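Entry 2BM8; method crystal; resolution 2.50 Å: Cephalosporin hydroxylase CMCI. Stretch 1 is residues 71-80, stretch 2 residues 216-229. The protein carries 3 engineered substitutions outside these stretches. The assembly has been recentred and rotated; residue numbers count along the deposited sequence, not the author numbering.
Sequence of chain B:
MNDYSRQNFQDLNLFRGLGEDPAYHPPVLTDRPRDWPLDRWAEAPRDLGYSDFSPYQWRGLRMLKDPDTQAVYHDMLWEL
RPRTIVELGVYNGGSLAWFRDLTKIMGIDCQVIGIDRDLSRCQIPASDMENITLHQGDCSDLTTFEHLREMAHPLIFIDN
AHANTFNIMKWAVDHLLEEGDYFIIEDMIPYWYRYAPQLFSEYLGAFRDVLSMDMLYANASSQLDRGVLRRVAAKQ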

# COMPACT_ATOMS: atom_id res chain seq x y z
N ALA B 71 24.53 -2.74 8.11
CA ALA B 71 24.90 -3.61 6.99
C ALA B 71 25.71 -2.90 5.89
O ALA B 71 26.69 -3.43 5.38
CB ALA B 71 23.66 -4.24 6.36
N VAL B 72 25.28 -1.70 5.53
CA VAL B 72 25.99 -0.89 4.56
C VAL B 72 27.40 -0.53 5.07
O VAL B 72 28.38 -0.78 4.38
CB VAL B 72 25.20 0.39 4.21
CG1 VAL B 72 26.08 1.39 3.47
CG2 VAL B 72 23.96 0.04 3.41
N TYR B 73 27.49 0.01 6.29
CA TYR B 73 28.80 0.34 6.88
C TYR B 73 29.70 -0.89 7.04
O TYR B 73 30.90 -0.77 7.02
CB TYR B 73 28.65 1.02 8.25
CG TYR B 73 28.35 2.51 8.17
CD1 TYR B 73 27.18 3.01 8.69
CD2 TYR B 73 29.25 3.40 7.60
CE1 TYR B 73 26.88 4.36 8.63
CE2 TYR B 73 28.97 4.77 7.53
CZ TYR B 73 27.78 5.24 8.04
OH TYR B 73 27.46 6.59 8.00
N HIS B 74 29.12 -2.06 7.21
CA HIS B 74 29.93 -3.25 7.34
C HIS B 74 30.63 -3.52 6.01
O HIS B 74 31.84 -3.74 6.00
CB HIS B 74 29.10 -4.45 7.75
CG HIS B 74 29.86 -5.73 7.70
ND1 HIS B 74 30.03 -6.44 6.53
CD2 HIS B 74 30.55 -6.40 8.65
CE1 HIS B 74 30.76 -7.51 6.78
NE2 HIS B 74 31.09 -7.50 8.06
N ASP B 75 29.86 -3.49 4.92
CA ASP B 75 30.40 -3.67 3.56
C ASP B 75 31.44 -2.61 3.23
O ASP B 75 32.48 -2.91 2.68
CB ASP B 75 29.29 -3.64 2.50
CG ASP B 75 28.28 -4.80 2.63
OD1 ASP B 75 28.65 -5.83 3.25
OD2 ASP B 75 27.11 -4.76 2.16
N MET B 76 31.17 -1.37 3.60
CA MET B 76 32.07 -0.26 3.34
C MET B 76 33.38 -0.45 4.09
O MET B 76 34.44 -0.31 3.53
CB MET B 76 31.41 1.05 3.76
CG MET B 76 32.22 2.29 3.42
SD MET B 76 31.40 3.77 3.99
CE MET B 76 29.89 3.74 2.99
N LEU B 77 33.29 -0.78 5.37
CA LEU B 77 34.48 -1.07 6.16
C LEU B 77 35.30 -2.18 5.53
O LEU B 77 36.52 -2.05 5.41
CB LEU B 77 34.09 -1.43 7.59
CG LEU B 77 34.14 -0.25 8.56
CD1 LEU B 77 33.42 0.99 8.03
CD2 LEU B 77 33.58 -0.66 9.90
N TRP B 78 34.62 -3.25 5.11
CA TRP B 78 35.26 -4.45 4.58
C TRP B 78 36.01 -4.18 3.28
O TRP B 78 37.10 -4.72 3.05
CB TRP B 78 34.23 -5.56 4.35
CG TRP B 78 34.86 -6.86 3.94
CD1 TRP B 78 34.72 -7.49 2.73
CD2 TRP B 78 35.74 -7.68 4.73
NE1 TRP B 78 35.45 -8.66 2.73
CE2 TRP B 78 36.09 -8.79 3.93
CE3 TRP B 78 36.27 -7.58 6.02
CZ2 TRP B 78 36.95 -9.80 4.39
CZ3 TRP B 78 37.13 -8.59 6.48
CH2 TRP B 78 37.45 -9.69 5.67
N GLU B 79 35.43 -3.31 2.45
CA GLU B 79 36.00 -2.94 1.16
C GLU B 79 37.12 -1.88 1.29
O GLU B 79 38.20 -2.04 0.72
CB GLU B 79 34.89 -2.43 0.25
CG GLU B 79 35.35 -1.71 -1.03
CD GLU B 79 34.18 -1.14 -1.81
OE1 GLU B 79 33.22 -0.62 -1.18
OE2 GLU B 79 34.20 -1.21 -3.05
N LEU B 80 36.86 -0.81 2.03
CA LEU B 80 37.78 0.33 2.15
C LEU B 80 38.94 0.10 3.16
O LEU B 80 40.07 0.54 2.96
CB LEU B 80 36.97 1.55 2.60
CG LEU B 80 37.26 2.97 2.10
CD1 LEU B 80 37.28 3.92 3.32
CD2 LEU B 80 38.50 3.13 1.23
N LEU B 216 26.73 2.33 -5.08
CA LEU B 216 26.66 1.02 -4.43
C LEU B 216 26.03 1.11 -3.04
O LEU B 216 25.30 0.20 -2.63
CB LEU B 216 28.04 0.38 -4.33
CG LEU B 216 28.06 -1.11 -3.95
CD1 LEU B 216 27.30 -1.94 -4.95
CD2 LEU B 216 29.50 -1.62 -3.83
N TYR B 217 26.31 2.19 -2.33
CA TYR B 217 25.84 2.37 -0.95
C TYR B 217 24.69 3.38 -0.80
O TYR B 217 23.87 3.24 0.09
CB TYR B 217 27.01 2.78 -0.07
CG TYR B 217 28.13 1.76 -0.05
CD1 TYR B 217 29.43 2.12 -0.34
CD2 TYR B 217 27.87 0.42 0.26
CE1 TYR B 217 30.46 1.17 -0.32
CE2 TYR B 217 28.90 -0.53 0.29
CZ TYR B 217 30.18 -0.15 0.00
OH TYR B 217 31.19 -1.09 0.03
N ALA B 218 24.63 4.36 -1.69
CA ALA B 218 23.71 5.49 -1.56
C ALA B 218 22.22 5.13 -1.52
O ALA B 218 21.45 5.83 -0.90
CB ALA B 218 23.95 6.51 -2.69
N ASN B 219 21.79 4.07 -2.19
CA ASN B 219 20.37 3.66 -2.10
C ASN B 219 20.12 2.47 -1.16
O ASN B 219 19.05 1.89 -1.17
CB ASN B 219 19.81 3.38 -3.50
CG ASN B 219 19.95 4.57 -4.45
OD1 ASN B 219 19.77 5.73 -4.06
ND2 ASN B 219 20.28 4.29 -5.71
N ALA B 220 21.08 2.12 -0.32
CA ALA B 220 21.00 0.86 0.43
C ALA B 220 20.37 0.96 1.82
O ALA B 220 20.07 -0.06 2.42
CB ALA B 220 22.38 0.21 0.51
N SER B 221 20.19 2.16 2.35
CA SER B 221 19.42 2.34 3.59
C SER B 221 18.72 3.68 3.66
O SER B 221 19.23 4.66 3.14
CB SER B 221 20.31 2.16 4.82
OG SER B 221 20.99 3.35 5.18
N SER B 222 17.57 3.71 4.32
CA SER B 222 16.82 4.95 4.50
C SER B 222 17.61 6.03 5.26
O SER B 222 17.42 7.21 5.00
CB SER B 222 15.46 4.68 5.15
OG SER B 222 15.56 4.49 6.55
N GLN B 223 18.53 5.65 6.15
CA GLN B 223 19.33 6.65 6.86
C GLN B 223 20.46 7.24 5.99
O GLN B 223 20.80 8.41 6.14
CB GLN B 223 19.92 6.10 8.17
CG GLN B 223 18.90 5.98 9.33
CD GLN B 223 19.47 5.20 10.51
OE1 GLN B 223 20.15 4.18 10.31
NE2 GLN B 223 19.18 5.67 11.75
N LEU B 224 21.04 6.45 5.11
CA LEU B 224 22.12 6.92 4.26
C LEU B 224 21.65 7.39 2.88
O LEU B 224 22.45 7.86 2.10
CB LEU B 224 23.13 5.81 4.07
CG LEU B 224 23.78 5.29 5.33
CD1 LEU B 224 24.59 4.06 5.01
CD2 LEU B 224 24.63 6.39 5.95
N ASP B 225 20.36 7.23 2.61
CA ASP B 225 19.70 7.61 1.36
C ASP B 225 20.33 8.83 0.73
O ASP B 225 20.32 9.91 1.32
CB ASP B 225 18.22 7.93 1.66
CG ASP B 225 17.36 8.01 0.42
OD1 ASP B 225 17.85 7.93 -0.72
OD2 ASP B 225 16.14 8.16 0.49
N ARG B 226 20.88 8.64 -0.47
CA ARG B 226 21.40 9.73 -1.31
C ARG B 226 22.41 10.65 -0.61
O ARG B 226 22.54 11.82 -0.99
CB ARG B 226 20.22 10.56 -1.85
CG ARG B 226 19.33 9.84 -2.85
CD ARG B 226 18.02 10.60 -3.15
NE ARG B 226 17.05 10.44 -2.07
CZ ARG B 226 15.95 11.16 -1.91
NH1 ARG B 226 15.63 12.13 -2.75
NH2 ARG B 226 15.15 10.91 -0.88
N GLY B 227 23.15 10.13 0.38
CA GLY B 227 24.05 10.93 1.21
C GLY B 227 25.47 10.41 1.35
O GLY B 227 26.26 10.95 2.12
N VAL B 228 25.81 9.37 0.58
CA VAL B 228 27.12 8.73 0.66
C VAL B 228 28.00 9.30 -0.44
O VAL B 228 27.80 9.00 -1.61
CB VAL B 228 27.00 7.20 0.50
CG1 VAL B 228 28.38 6.53 0.56
CG2 VAL B 228 26.07 6.61 1.55
N LEU B 229 28.94 10.16 -0.06
CA LEU B 229 29.84 10.78 -1.03
C LEU B 229 31.27 10.31 -0.83
O LEU B 229 31.65 9.96 0.27
CB LEU B 229 29.79 12.30 -0.90
CG LEU B 229 28.42 12.91 -0.66
CD1 LEU B 229 28.55 14.41 -0.54
CD2 LEU B 229 27.46 12.53 -1.79

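Val72 lies at the apolar centre of the contact between the helix of residues 71-80 and the segment 216-229, whose end, 228-229, is strand. Its CA-to-CB bond points toward the second stretch, and with chi1 in the t well the branched side chain spreads over several partners. Val72 CG1 packs 3.4 Å from CD1 of Leu224 and 3.8 Å from CD2 of Tyr217, while Val72 CG2 comes within 3.3 Å of CB of Ala220, a tight approach. Ala220, which closes the type I turn begun at Tyr217, has only a methyl group to place against the helix. Leu224 also reaches Tyr73, where Leu224 CD2 lies 4.0 Å from Tyr73 CZ; the CA-to-CB bond of Tyr73 points away, but the length of its side chain brings the ring end back. Within the loop, Leu224 N donates to Ser221 OG at 3.1 Å, linking the two residues.

Tyr217 (chi1 m) carries the contact along the helix. Met76 CB lies over one face of its ring, and the extended Met76 side chain, t at chi1 and chi2, turns at chi3 (m) to put CE 3.7 Å from CD1 of Tyr217 and 4.0 Å from CG1 of Val228. Flexible and unbranched, methionine can thus touch both ring and strand; Met76 SD sits obliquely, 5.5 Å from the centroid of the Tyr217 ring. Asp75 contributes its aliphatic part here, CB lying 3.8 Å from CE2 of Tyr217.

At the polar edge, Tyr217 OH donates a hydrogen bond to OE1 of Glu79, 2.4 Å away and very short. OE1 lies near the ring plane, and Glu79, t at chi1 and chi2, extends from the helix to meet the hydroxyl. Tyrosine therefore suits both settings: its ring packs among buried side chains while its OH reaches an exposed carboxylate. Together the two stretches bury 445 Å², counting both sides.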